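Local coordinates for protein ribonucleoside triphosphate reductase (Lactobacillus leichmannii, PDB 1L1L) that reduces ribonucleoside triphosphates to the corresponding deoxyribonucleotides, as an allosterically regulated monomer that depends on coenzyme B12, at residues A[29-33]-A[34-38]; A[57-60]-A[61-64]; A[144-147]-A[148-152]; A[278-281]-A[282-286]; A[338-341]-A[342-345]. One frame throughout, in Å; residues are numbered along the deposited sequence.

Contact 1: A[29-33]-A[34-38]; sequences VTYKR and TYARW
Three amide nitrogens converge on Y31 O at the end of helix 27-32. Y35 N gives the shortest of these bonds, 2.9 Å from Y31 O. T34 N, at 3.2 Å, reaches Y31 O from above the carbonyl plane, and A36 N closes in at 3.3 Å with a more bent N-H angle (137°). One residue earlier, T30 O accepts from T34 OG1 at 2.6 Å; the T34 hydroxyl lies beside its own backbone N (chi1 -43°), which brings it back over the helix end. A water donates to both K32 O and A36 O, bridging the last turn of the helix to the chain that leaves it.

The apolar side of the turn is made by the Y31 ring. Its CZ lies 3.6 Å from A36 CB, and CD1 touches Y35 CB; both methyl and methylene groups come at the ring obliquely. Beyond the turn, Y31 OH is hydrogen-bonded to T51 OG1, and the side chains of Y31 and Y35 pack on helix 551-557. At this helix end Y31 O thus keeps its i+4 donor and gains i+3 and i+5 amides, while T30 O takes a threonine hydroxyl in place of an amide, and K32 O a water.

Contact 2: A[57-60]-A[61-64]; sequences EGNI and NLDP
E57 and N61 meet at the C-terminal end of helix 48-60, where backbone hydrogen bonds carry the chain from the last helical turn into a type I beta turn. N61 N donates to E57 O at 3.3 Å, the last alpha-helical bond here. The next bond is shorter in its span, from L62 N to N59 O (3.1 Å), with the donor above the carbonyl plane rather than in it. D63 N then bonds to I60 O at 3.2 Å with a nearly straight N-H (164°), and this closes the beta turn from I60 to D63.

Among the polar side chains, that of N61 folds back along the helix. Its CG lies beside its own backbone N (chi1 -72°), which places ND2 2.8 Å from E57 O, while OD1 accepts from I5 N. E57 pairs with K53 one turn earlier on the same helix and takes L7 N, whereas N59 is held by R449 and Y446 of helix 436-450, and D63 pairs with R65 and Y532.

The remaining contacts are van der Waals. L62 lays its CG 3.6 Å from G58 O and about as far from N59 O, so its branch point rests on backbone carbonyls. The I60 methyl CG2 packs against the N61 amide, 4.0 Å from N61 CG, and the I60 side chain also packs on L78 and A82 of helix 72-90.

Chemically, the helix end is closed by one i+4 bond followed by two i+3 bonds, while its polar side chains bond to the N-terminal segment, to K53, to R65 and to helices 436-450 and 512-536.

Contact 3: A[144-147]-A[148-152]; sequences KAVS and MPFSF. Unlike the reference sequence in segment 148-152: F152 (reference Cys).
S147 O receives S151 N across the first turn of helix 148-158, which a type I beta turn from A145 to M148 leads into from the short strand 144-145. The hydrogen bonds centre on this carbonyl oxygen. S151 N donates to S147 O at 2.9 Å, nearly along the C=O axis, whereas F150 N makes only a weak bond to the same oxygen, its N-H angle bent to 122°. The beta turn itself is closed by a weak bond from M148 N to A145 O (3.3 Å).

The serine hydroxyls are bound to partners beyond the turn: S147 OG to D236 and Y129, and S151 OG to Y129 as well, which joins the start of this helix to the end of helix 224-236.

The one apolar pair is loose, V146 CG1 lying 4.3 Å from F150 CE2. Closer van der Waals contacts set ring carbons against the V146 carbonyl: P149 CD lies 3.5 Å from V146 O. With CG of F150 beside its backbone N (chi1 -60°), the ring meets V146 O at its edge and in its plane, F150 CD2 standing 3.2 Å from that oxygen.

Contact 4: A[278-281]-A[282-286]; sequences ISML and LDVNE
Helix 275-289 supplies both sides of this contact, its residues I278 to L281 meeting the next turn, L282 to N285. The bonds are of the regular i to i+4 kind. D283 N to S279 O is short (2.7 Å) and almost straight, with an N-H angle of 173°, and L282 N reaches I278 O at 2.9 Å; both donors lie close to the line of the carbonyl they meet. The pattern slackens at N285 N, whose bond to L281 O is weak, with its N-H bent to 134°.

Two pairs of side chains one turn apart, I278 with L282 and M280 with V284, lie alongside each other and point the same way. In the first, I278 CG2 touches L282 CD1 at 3.9 Å; because CG of L282 sits beside its backbone N (chi1 -66°), the leucine leans back over I278 and brings its CG to 3.3 Å from I278 O.

Within the B12-dependent reductase insertion region the helix packs against strand 183-187 and helices 224-236 and 298-313. I278 and L282 touch L186 of the strand, L281 and N285 touch both the strand and helix 224-236, and M280 and V284 touch the two helices. N285 adds a hydrogen bond from its ND2 to I182 O, just ahead of that strand. D283, in contrast, folds its carboxylate back along the helix: its CG stands 3.3 Å from S279 O, and the carboxylate oxygen OD2 lies 3.4 Å from that carbonyl oxygen, two acceptors side by side without a bond.

Contact 5: A[338-341]-A[342-345]; sequences QDQE and KLMH
D339 and K342 make the close part of this contact, at the start of helix 340-347. D339 is the N-cap: its OD2 accepts from K342 N at 3.2 Å along a nearly straight N-H (173°), though the donor stands above the carboxylate plane. With CG anti to the backbone N (chi1 172°), the carboxylate reaches forward over the first turn, and its other oxygen, OD1, lies 3.5 Å from K342 CG. Beyond the cap, L343 N bonds to D339 O at 2.8 Å, and M344 N to Q340 O at 3.1 Å.

The outer side is looser. K342 runs out extended, its NZ 5.3 Å from D339 OD1, too far for a salt bridge, although the opposite charges may still attract. Q340 instead curls back, NE2 donating to Q338 O, and M344 lays CE 3.7 Å from Q340 O. E341 and M344 are exposed. The partial positive charge of the helix start would be expected to stabilise the D339 carboxylate.

Lying at the surface, and following helix 331-335 and preceding strand 350-356 in the chain, this short helix is tied to helix 298-313 by K310, which donates to H345 O, and Q338 makes a weak hydrogen bond to E372 of helix 363-373.

In the fold
All five contacts are local and follow one another along the chain, with none nested or crossed. Contacts 1 and 2 lie in the N-terminal alpha region, closing the ends of helices 27-32 and 48-60, with centres about 23 Å apart. Contact 3 opens helix 148-158 and contact 4 lies within helix 275-289; their centres are about 17 Å apart, and helices 224-236 and 298-313 touch both. Contact 5 caps helix 340-347, just before strand 350-356, which lies in the large mixed sheet, and meets contact 4 directly, D283 OD2 lying 3.3 Å from H345 CE1. Contacts 2 and 5 stand on opposite sides of the chain's centre.

Contact 1: A[29-33]-A[34-38]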
loop_
_atom_site.group_PDB
_atom_site.type_symbol
_atom_site.label_atom_id
_atom_site.label_comp_id
_atom_site.label_asym_id
_atom_site.label_seq_id
_atom_site.Cartn_x
_atom_site.Cartn_y
_atom_site.Cartn_z
ATOM N N VAL A 29 16.903 -8.151 -10.590
ATOM C CA VAL A 29 16.135 -7.677 -11.724
ATOM C C VAL A 29 15.006 -6.765 -11.241
ATOM O O VAL A 29 14.796 -5.673 -11.783
ATOM C CB VAL A 29 15.543 -8.866 -12.506
ATOM C CG1 VAL A 29 14.661 -8.358 -13.616
ATOM C CG2 VAL A 29 16.665 -9.730 -13.063
ATOM N N THR A 30 14.283 -7.223 -10.224
ATOM C CA THR A 30 13.175 -6.458 -9.662
ATOM C C THR A 30 13.662 -5.106 -9.167
ATOM O O THR A 30 13.015 -4.088 -9.375
ATOM C CB THR A 30 12.508 -7.211 -8.490
ATOM O OG1 THR A 30 11.908 -8.413 -8.983
ATOM C CG2 THR A 30 11.425 -6.342 -7.839
ATOM N N TYR A 31 14.824 -5.093 -8.521
ATOM C CA TYR A 31 15.364 -3.841 -8.029
ATOM C C TYR A 31 15.649 -2.858 -9.166
ATOM O O TYR A 31 15.266 -1.689 -9.098
ATOM C CB TYR A 31 16.655 -4.092 -7.233
ATOM C CG TYR A 31 17.549 -2.880 -7.211
ATOM C CD1 TYR A 31 17.149 -1.698 -6.576
ATOM C CD2 TYR A 31 18.770 -2.879 -7.897
ATOM C CE1 TYR A 31 17.948 -0.540 -6.629
ATOM C CE2 TYR A 31 19.563 -1.731 -7.958
ATOM C CZ TYR A 31 19.151 -0.573 -7.326
ATOM O OH TYR A 31 19.942 0.552 -7.401
ATOM N N LYS A 32 16.320 -3.339 -10.208
ATOM C CA LYS A 32 16.688 -2.509 -11.347
ATOM C C LYS A 32 15.547 -1.839 -12.085
ATOM O O LYS A 32 15.676 -0.713 -12.553
ATOM C CB LYS A 32 17.497 -3.331 -12.353
ATOM C CG LYS A 32 18.862 -3.709 -11.845
ATOM C CD LYS A 32 19.714 -2.466 -11.576
ATOM C CE LYS A 32 20.131 -1.779 -12.862
ATOM N NZ LYS A 32 21.078 -0.672 -12.590
ATOM N N ARG A 33 14.427 -2.536 -12.206
ATOM C CA ARG A 33 13.307 -1.962 -12.918
ATOM C C ARG A 33 12.260 -1.360 -11.988
ATOM O O ARG A 33 11.203 -0.947 -12.452
ATOM C CB ARG A 33 12.674 -3.034 -13.809
ATOM C CG ARG A 33 12.092 -4.196 -13.032
ATOM C CD ARG A 33 11.607 -5.308 -13.958
ATOM N NE ARG A 33 10.712 -4.805 -15.001
ATOM C CZ ARG A 33 9.821 -5.555 -15.643
ATOM N NH1 ARG A 33 9.702 -6.844 -15.346
ATOM N NH2 ARG A 33 9.051 -5.015 -16.579
ATOM N N THR A 34 12.555 -1.280 -10.689
ATOM C CA THR A 34 11.591 -0.743 -9.732
ATOM C C THR A 34 12.075 0.341 -8.776
ATOM O O THR A 34 11.359 1.313 -8.518
ATOM C CB THR A 34 11.006 -1.856 -8.841
ATOM O OG1 THR A 34 10.697 -3.000 -9.640
ATOM C CG2 THR A 34 9.734 -1.361 -8.138
ATOM N N TYR A 35 13.276 0.177 -8.229
ATOM C CA TYR A 35 13.779 1.153 -7.264
ATOM C C TYR A 35 15.040 1.917 -7.650
ATOM O O TYR A 35 15.424 2.857 -6.951
ATOM C CB TYR A 35 14.007 0.467 -5.917
ATOM C CG TYR A 35 12.805 -0.290 -5.427
ATOM C CD1 TYR A 35 12.861 -1.671 -5.254
ATOM C CD2 TYR A 35 11.592 0.365 -5.176
ATOM C CE1 TYR A 35 11.746 -2.390 -4.848
ATOM C CE2 TYR A 35 10.465 -0.348 -4.768
ATOM C CZ TYR A 35 10.554 -1.727 -4.607
ATOM O OH TYR A 35 9.461 -2.461 -4.203
ATOM N N ALA A 36 15.676 1.527 -8.750
ATOM C CA ALA A 36 16.889 2.203 -9.195
ATOM C C ALA A 36 16.531 3.487 -9.945
ATOM O O ALA A 36 15.994 3.437 -11.058
ATOM C CB ALA A 36 17.713 1.276 -10.094
ATOM N N ARG A 37 16.815 4.636 -9.338
ATOM C CA ARG A 37 16.506 5.909 -9.985
ATOM C C ARG A 37 17.508 6.213 -11.091
ATOM O O ARG A 37 18.639 5.712 -11.073
ATOM C CB ARG A 37 16.513 7.049 -8.961
ATOM C CG ARG A 37 15.478 6.909 -7.856
ATOM C CD ARG A 37 15.514 8.102 -6.907
ATOM N NE ARG A 37 15.063 9.344 -7.534
ATOM C CZ ARG A 37 13.797 9.614 -7.861
ATOM N NH1 ARG A 37 12.830 8.729 -7.627
ATOM N NH2 ARG A 37 13.495 10.777 -8.423
ATOM N N TRP A 38 17.092 7.027 -12.056
ATOM C CA TRP A 38 17.967 7.411 -13.158
ATOM C C TRP A 38 18.883 8.549 -12.716
ATOM O O TRP A 38 18.450 9.484 -12.037
ATOM C CB TRP A 38 17.141 7.844 -14.374
ATOM C CG TRP A 38 17.980 8.328 -15.528
ATOM C CD1 TRP A 38 18.227 9.629 -15.877
ATOM C CD2 TRP A 38 18.710 7.520 -16.460
ATOM N NE1 TRP A 38 19.063 9.678 -16.965
ATOM C CE2 TRP A 38 19.377 8.399 -17.343
ATOM C CE3 TRP A 38 18.869 6.138 -16.632
ATOM C CZ2 TRP A 38 20.189 7.940 -18.384
ATOM C CZ3 TRP A 38 19.678 5.683 -17.666
ATOM C CH2 TRP A 38 20.326 6.584 -18.529
HETATM O O HOH W 1 14.093 1.703 -11.879
#

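Contact 2: A[57-60]-A[61-64]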
loop_
_atom_site.group_PDB
_atom_site.type_symbol
_atom_site.label_atom_id
_atom_site.label_comp_id
_atom_site.label_asym_id
_atom_site.label_seq_id
_atom_site.Cartn_x
_atom_site.Cartn_y
_atom_site.Cartn_z
ATOM N N GLU A 57 20.628 7.688 4.341
ATOM C CA GLU A 57 20.952 9.080 4.641
ATOM C C GLU A 57 19.690 9.915 4.718
ATOM O O GLU A 57 19.564 10.807 5.559
ATOM C CB GLU A 57 21.890 9.658 3.575
ATOM C CG GLU A 57 23.366 9.471 3.898
ATOM C CD GLU A 57 24.293 9.849 2.754
ATOM O OE1 GLU A 57 24.046 10.867 2.070
ATOM O OE2 GLU A 57 25.291 9.125 2.556
ATOM N N GLY A 58 18.750 9.621 3.826
ATOM C CA GLY A 58 17.507 10.361 3.824
ATOM C C GLY A 58 16.724 10.182 5.109
ATOM O O GLY A 58 16.097 11.127 5.582
ATOM N N ASN A 59 16.757 8.984 5.683
ATOM C CA ASN A 59 16.008 8.719 6.910
ATOM C C ASN A 59 16.689 9.252 8.169
ATOM O O ASN A 59 16.044 9.868 9.020
ATOM C CB ASN A 59 15.765 7.210 7.066
ATOM C CG ASN A 59 14.959 6.865 8.313
ATOM O OD1 ASN A 59 15.517 6.565 9.371
ATOM N ND2 ASN A 59 13.635 6.902 8.191
ATOM N N ILE A 60 17.993 9.017 8.279
ATOM C CA ILE A 60 18.734 9.455 9.464
ATOM C C ILE A 60 18.669 10.972 9.690
ATOM O O ILE A 60 18.537 11.434 10.828
ATOM C CB ILE A 60 20.222 9.002 9.384
ATOM C CG1 ILE A 60 20.882 9.121 10.762
ATOM C CG2 ILE A 60 20.970 9.838 8.378
ATOM C CD1 ILE A 60 20.379 8.131 11.765
ATOM N N ASN A 61 18.745 11.738 8.606
ATOM C CA ASN A 61 18.713 13.193 8.671
ATOM C C ASN A 61 17.354 13.777 9.016
ATOM O O ASN A 61 17.137 14.989 8.900
ATOM C CB ASN A 61 19.216 13.788 7.357
ATOM C CG ASN A 61 20.715 13.615 7.183
ATOM O OD1 ASN A 61 21.489 13.919 8.090
ATOM N ND2 ASN A 61 21.131 13.134 6.019
ATOM N N LEU A 62 16.439 12.910 9.438
ATOM C CA LEU A 62 15.109 13.343 9.836
ATOM C C LEU A 62 15.057 13.507 11.352
ATOM O O LEU A 62 14.187 14.214 11.869
ATOM C CB LEU A 62 14.049 12.328 9.394
ATOM C CG LEU A 62 13.641 12.349 7.919
ATOM C CD1 LEU A 62 12.602 11.247 7.674
ATOM C CD2 LEU A 62 13.065 13.716 7.560
ATOM N N ASP A 63 15.977 12.851 12.061
ATOM C CA ASP A 63 16.010 12.950 13.519
ATOM C C ASP A 63 15.890 14.433 13.869
ATOM O O ASP A 63 16.685 15.255 13.420
ATOM C CB ASP A 63 17.312 12.366 14.090
ATOM C CG ASP A 63 17.280 12.254 15.609
ATOM O OD1 ASP A 63 17.067 13.288 16.276
ATOM O OD2 ASP A 63 17.457 11.137 16.137
ATOM N N PRO A 64 14.878 14.791 14.667
ATOM C CA PRO A 64 14.633 16.177 15.074
ATOM C C PRO A 64 15.759 16.860 15.862
ATOM O O PRO A 64 15.904 18.079 15.800
ATOM C CB PRO A 64 13.345 16.065 15.881
ATOM C CG PRO A 64 13.490 14.735 16.532
ATOM C CD PRO A 64 13.997 13.866 15.405
#

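Contact 3: A[144-147]-A[148-152]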
loop_
_atom_site.group_PDB
_atom_site.type_symbol
_atom_site.label_atom_id
_atom_site.label_comp_id
_atom_site.label_asym_id
_atom_site.label_seq_id
_atom_site.Cartn_x
_atom_site.Cartn_y
_atom_site.Cartn_z
ATOM N N LYS A 144 -16.195 23.886 7.624
ATOM C CA LYS A 144 -16.414 22.537 7.109
ATOM C C LYS A 144 -16.954 22.530 5.680
ATOM O O LYS A 144 -17.818 23.335 5.328
ATOM C CB LYS A 144 -17.380 21.777 8.023
ATOM C CG LYS A 144 -16.854 21.559 9.432
ATOM C CD LYS A 144 -17.730 20.578 10.201
ATOM C CE LYS A 144 -17.173 20.303 11.584
ATOM N NZ LYS A 144 -17.924 19.209 12.262
ATOM N N ALA A 145 -16.442 21.611 4.865
ATOM C CA ALA A 145 -16.858 21.497 3.476
ATOM C C ALA A 145 -17.047 20.045 3.068
ATOM O O ALA A 145 -16.309 19.164 3.508
ATOM C CB ALA A 145 -15.830 22.155 2.572
ATOM N N VAL A 146 -18.038 19.802 2.220
ATOM C CA VAL A 146 -18.326 18.460 1.741
ATOM C C VAL A 146 -17.166 17.885 0.930
ATOM O O VAL A 146 -16.959 16.673 0.906
ATOM C CB VAL A 146 -19.580 18.457 0.857
ATOM C CG1 VAL A 146 -19.792 17.086 0.253
ATOM C CG2 VAL A 146 -20.788 18.872 1.682
ATOM N N SER A 147 -16.413 18.765 0.279
ATOM C CA SER A 147 -15.292 18.364 -0.566
ATOM C C SER A 147 -14.012 17.954 0.168
ATOM O O SER A 147 -13.164 17.280 -0.409
ATOM C CB SER A 147 -14.947 19.504 -1.527
ATOM O OG SER A 147 -14.414 20.603 -0.805
ATOM N N MET A 148 -13.866 18.352 1.426
ATOM C CA MET A 148 -12.649 18.040 2.167
ATOM C C MET A 148 -12.133 16.589 2.090
ATOM O O MET A 148 -11.024 16.353 1.608
ATOM C CB MET A 148 -12.797 18.467 3.630
ATOM C CG MET A 148 -11.499 18.406 4.441
ATOM S SD MET A 148 -10.932 16.697 4.778
ATOM C CE MET A 148 -9.528 17.003 5.904
ATOM N N PRO A 149 -12.917 15.603 2.558
ATOM C CA PRO A 149 -12.444 14.211 2.501
ATOM C C PRO A 149 -12.073 13.720 1.112
ATOM O O PRO A 149 -11.193 12.865 0.964
ATOM C CB PRO A 149 -13.605 13.420 3.102
ATOM C CG PRO A 149 -14.806 14.261 2.732
ATOM C CD PRO A 149 -14.311 15.659 3.030
ATOM N N PHE A 150 -12.737 14.256 0.092
ATOM C CA PHE A 150 -12.458 13.854 -1.280
ATOM C C PHE A 150 -11.158 14.491 -1.744
ATOM O O PHE A 150 -10.417 13.903 -2.542
ATOM C CB PHE A 150 -13.592 14.287 -2.212
ATOM C CG PHE A 150 -14.924 13.692 -1.861
ATOM C CD1 PHE A 150 -15.226 12.378 -2.214
ATOM C CD2 PHE A 150 -15.860 14.434 -1.156
ATOM C CE1 PHE A 150 -16.450 11.806 -1.868
ATOM C CE2 PHE A 150 -17.092 13.870 -0.799
ATOM C CZ PHE A 150 -17.387 12.555 -1.155
ATOM N N SER A 151 -10.904 15.704 -1.259
ATOM C CA SER A 151 -9.681 16.415 -1.620
ATOM C C SER A 151 -8.487 15.697 -1.004
ATOM O O SER A 151 -7.424 15.592 -1.633
ATOM C CB SER A 151 -9.727 17.858 -1.115
ATOM O OG SER A 151 -10.702 18.603 -1.824
ATOM N N PHE A 152 -8.670 15.227 0.229
ATOM C CA PHE A 152 -7.620 14.511 0.951
ATOM C C PHE A 152 -7.283 13.245 0.176
ATOM O O PHE A 152 -6.117 12.971 -0.131
ATOM C CB PHE A 152 -8.094 14.131 2.355
ATOM C CG PHE A 152 -7.060 13.390 3.153
ATOM C CD1 PHE A 152 -6.064 14.088 3.843
ATOM C CD2 PHE A 152 -7.016 11.999 3.139
ATOM C CE1 PHE A 152 -5.040 13.408 4.501
ATOM C CE2 PHE A 152 -5.992 11.313 3.792
ATOM C CZ PHE A 152 -5.005 12.016 4.472
#

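Contact 4: A[278-281]-A[282-286]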
loop_
_atom_site.group_PDB
_atom_site.type_symbol
_atom_site.label_atom_id
_atom_site.label_comp_id
_atom_site.label_asym_id
_atom_site.label_seq_id
_atom_site.Cartn_x
_atom_site.Cartn_y
_atom_site.Cartn_z
ATOM N N ILE A 278 -10.976 15.450 -17.108
ATOM C CA ILE A 278 -12.223 15.919 -17.713
ATOM C C ILE A 278 -13.351 14.931 -17.406
ATOM O O ILE A 278 -14.369 15.304 -16.829
ATOM C CB ILE A 278 -12.051 16.094 -19.241
ATOM C CG1 ILE A 278 -11.107 17.276 -19.506
ATOM C CG2 ILE A 278 -13.406 16.322 -19.919
ATOM C CD1 ILE A 278 -10.532 17.317 -20.886
ATOM N N SER A 279 -13.144 13.676 -17.779
ATOM C CA SER A 279 -14.123 12.614 -17.538
ATOM C C SER A 279 -14.512 12.551 -16.062
ATOM O O SER A 279 -15.700 12.476 -15.711
ATOM C CB SER A 279 -13.543 11.268 -17.958
ATOM O OG SER A 279 -13.036 11.326 -19.279
ATOM N N MET A 280 -13.505 12.579 -15.191
ATOM C CA MET A 280 -13.752 12.515 -13.758
ATOM C C MET A 280 -14.663 13.646 -13.289
ATOM O O MET A 280 -15.587 13.421 -12.511
ATOM C CB MET A 280 -12.430 12.583 -12.992
ATOM C CG MET A 280 -12.568 12.407 -11.494
ATOM S SD MET A 280 -11.187 13.185 -10.599
ATOM C CE MET A 280 -11.939 14.735 -10.130
ATOM N N LEU A 281 -14.403 14.865 -13.749
ATOM C CA LEU A 281 -15.217 16.004 -13.341
ATOM C C LEU A 281 -16.638 15.884 -13.892
ATOM O O LEU A 281 -17.603 16.248 -13.220
ATOM C CB LEU A 281 -14.592 17.311 -13.827
ATOM C CG LEU A 281 -13.287 17.697 -13.127
ATOM C CD1 LEU A 281 -12.591 18.790 -13.936
ATOM C CD2 LEU A 281 -13.571 18.154 -11.698
ATOM N N LEU A 282 -16.756 15.385 -15.113
ATOM C CA LEU A 282 -18.070 15.224 -15.736
ATOM C C LEU A 282 -18.866 14.141 -15.027
ATOM O O LEU A 282 -20.027 14.349 -14.670
ATOM C CB LEU A 282 -17.925 14.880 -17.220
ATOM C CG LEU A 282 -17.323 16.006 -18.075
ATOM C CD1 LEU A 282 -17.173 15.529 -19.499
ATOM C CD2 LEU A 282 -18.192 17.257 -17.990
ATOM N N ASP A 283 -18.238 12.987 -14.811
ATOM C CA ASP A 283 -18.907 11.888 -14.129
ATOM C C ASP A 283 -19.212 12.189 -12.661
ATOM O O ASP A 283 -20.259 11.793 -12.141
ATOM C CB ASP A 283 -18.076 10.614 -14.263
ATOM C CG ASP A 283 -18.027 10.105 -15.697
ATOM O OD1 ASP A 283 -18.951 10.431 -16.480
ATOM O OD2 ASP A 283 -17.082 9.371 -16.043
ATOM N N VAL A 284 -18.303 12.893 -11.989
ATOM C CA VAL A 284 -18.493 13.262 -10.594
ATOM C C VAL A 284 -19.645 14.259 -10.473
ATOM O O VAL A 284 -20.347 14.322 -9.452
ATOM C CB VAL A 284 -17.191 13.890 -10.016
ATOM C CG1 VAL A 284 -17.473 14.638 -8.735
ATOM C CG2 VAL A 284 -16.179 12.787 -9.754
ATOM N N ASN A 285 -19.841 15.049 -11.521
ATOM C CA ASN A 285 -20.909 16.035 -11.496
ATOM C C ASN A 285 -22.243 15.305 -11.682
ATOM O O ASN A 285 -23.233 15.634 -11.032
ATOM C CB ASN A 285 -20.678 17.075 -12.596
ATOM C CG ASN A 285 -21.520 18.319 -12.410
ATOM O OD1 ASN A 285 -21.643 18.855 -11.298
ATOM N ND2 ASN A 285 -22.101 18.797 -13.502
ATOM N N GLU A 286 -22.263 14.300 -12.550
ATOM C CA GLU A 286 -23.489 13.541 -12.779
ATOM C C GLU A 286 -23.974 12.897 -11.484
ATOM O O GLU A 286 -25.134 13.061 -11.096
ATOM C CB GLU A 286 -23.276 12.455 -13.835
ATOM C CG GLU A 286 -23.091 12.997 -15.238
ATOM C CD GLU A 286 -23.053 11.902 -16.286
ATOM O OE1 GLU A 286 -22.103 11.088 -16.265
ATOM O OE2 GLU A 286 -23.982 11.856 -17.128
#

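Contact 5: A[338-341]-A[342-345]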
loop_
_atom_site.group_PDB
_atom_site.type_symbol
_atom_site.label_atom_id
_atom_site.label_comp_id
_atom_site.label_asym_id
_atom_site.label_seq_id
_atom_site.Cartn_x
_atom_site.Cartn_y
_atom_site.Cartn_z
ATOM N N GLN A 338 -21.094 -5.485 -7.904
ATOM C CA GLN A 338 -21.623 -6.603 -8.676
ATOM C C GLN A 338 -22.253 -6.125 -9.993
ATOM O O GLN A 338 -22.430 -6.908 -10.930
ATOM C CB GLN A 338 -22.601 -7.420 -7.808
ATOM C CG GLN A 338 -21.856 -8.403 -6.881
ATOM C CD GLN A 338 -22.705 -8.984 -5.754
ATOM O OE1 GLN A 338 -23.341 -8.253 -5.000
ATOM N NE2 GLN A 338 -22.694 -10.304 -5.626
ATOM N N ASP A 339 -22.560 -4.836 -10.074
ATOM C CA ASP A 339 -23.117 -4.254 -11.298
ATOM C C ASP A 339 -21.999 -4.288 -12.335
ATOM O O ASP A 339 -21.071 -3.476 -12.283
ATOM C CB ASP A 339 -23.564 -2.809 -11.042
ATOM C CG ASP A 339 -23.980 -2.079 -12.319
ATOM O OD1 ASP A 339 -24.705 -1.067 -12.206
ATOM O OD2 ASP A 339 -23.577 -2.496 -13.431
ATOM N N GLN A 340 -22.093 -5.228 -13.272
ATOM C CA GLN A 340 -21.076 -5.415 -14.301
ATOM C C GLN A 340 -20.645 -4.174 -15.091
ATOM O O GLN A 340 -19.444 -3.926 -15.232
ATOM C CB GLN A 340 -21.519 -6.519 -15.268
ATOM C CG GLN A 340 -21.673 -7.884 -14.604
ATOM C CD GLN A 340 -20.392 -8.368 -13.949
ATOM O OE1 GLN A 340 -19.398 -8.651 -14.624
ATOM N NE2 GLN A 340 -20.406 -8.457 -12.626
ATOM N N GLU A 341 -21.605 -3.402 -15.603
ATOM C CA GLU A 341 -21.287 -2.197 -16.374
ATOM C C GLU A 341 -20.502 -1.172 -15.558
ATOM O O GLU A 341 -19.474 -0.663 -16.017
ATOM C CB GLU A 341 -22.555 -1.515 -16.898
ATOM C CG GLU A 341 -22.241 -0.269 -17.713
ATOM C CD GLU A 341 -23.349 0.766 -17.697
ATOM O OE1 GLU A 341 -24.406 0.534 -18.327
ATOM O OE2 GLU A 341 -23.158 1.817 -17.046
ATOM N N LYS A 342 -20.999 -0.862 -14.362
ATOM C CA LYS A 342 -20.346 0.106 -13.487
ATOM C C LYS A 342 -19.046 -0.411 -12.877
ATOM O O LYS A 342 -18.176 0.380 -12.511
ATOM C CB LYS A 342 -21.308 0.564 -12.391
ATOM C CG LYS A 342 -22.408 1.474 -12.928
ATOM C CD LYS A 342 -23.114 2.245 -11.835
ATOM C CE LYS A 342 -24.069 3.276 -12.445
ATOM N NZ LYS A 342 -24.706 4.149 -11.421
ATOM N N LEU A 343 -18.922 -1.730 -12.768
ATOM C CA LEU A 343 -17.711 -2.340 -12.241
ATOM C C LEU A 343 -16.615 -2.103 -13.270
ATOM O O LEU A 343 -15.495 -1.731 -12.922
ATOM C CB LEU A 343 -17.884 -3.852 -12.040
ATOM C CG LEU A 343 -16.579 -4.604 -11.754
ATOM C CD1 LEU A 343 -16.098 -4.274 -10.341
ATOM C CD2 LEU A 343 -16.788 -6.097 -11.909
ATOM N N MET A 344 -16.944 -2.316 -14.540
ATOM C CA MET A 344 -15.976 -2.124 -15.610
ATOM C C MET A 344 -15.640 -0.648 -15.831
ATOM O O MET A 344 -14.528 -0.324 -16.254
ATOM C CB MET A 344 -16.485 -2.744 -16.923
ATOM C CG MET A 344 -16.357 -4.270 -16.999
ATOM S SD MET A 344 -16.809 -4.964 -18.638
ATOM C CE MET A 344 -18.399 -5.795 -18.261
ATOM N N HIS A 345 -16.579 0.244 -15.526
ATOM C CA HIS A 345 -16.334 1.668 -15.722
ATOM C C HIS A 345 -15.533 2.366 -14.622
ATOM O O HIS A 345 -14.757 3.278 -14.911
ATOM C CB HIS A 345 -17.649 2.420 -15.935
ATOM C CG HIS A 345 -17.466 3.863 -16.295
ATOM N ND1 HIS A 345 -17.428 4.867 -15.354
ATOM C CD2 HIS A 345 -17.304 4.470 -17.495
ATOM C CE1 HIS A 345 -17.252 6.030 -15.957
ATOM N NE2 HIS A 345 -17.173 5.818 -17.258
#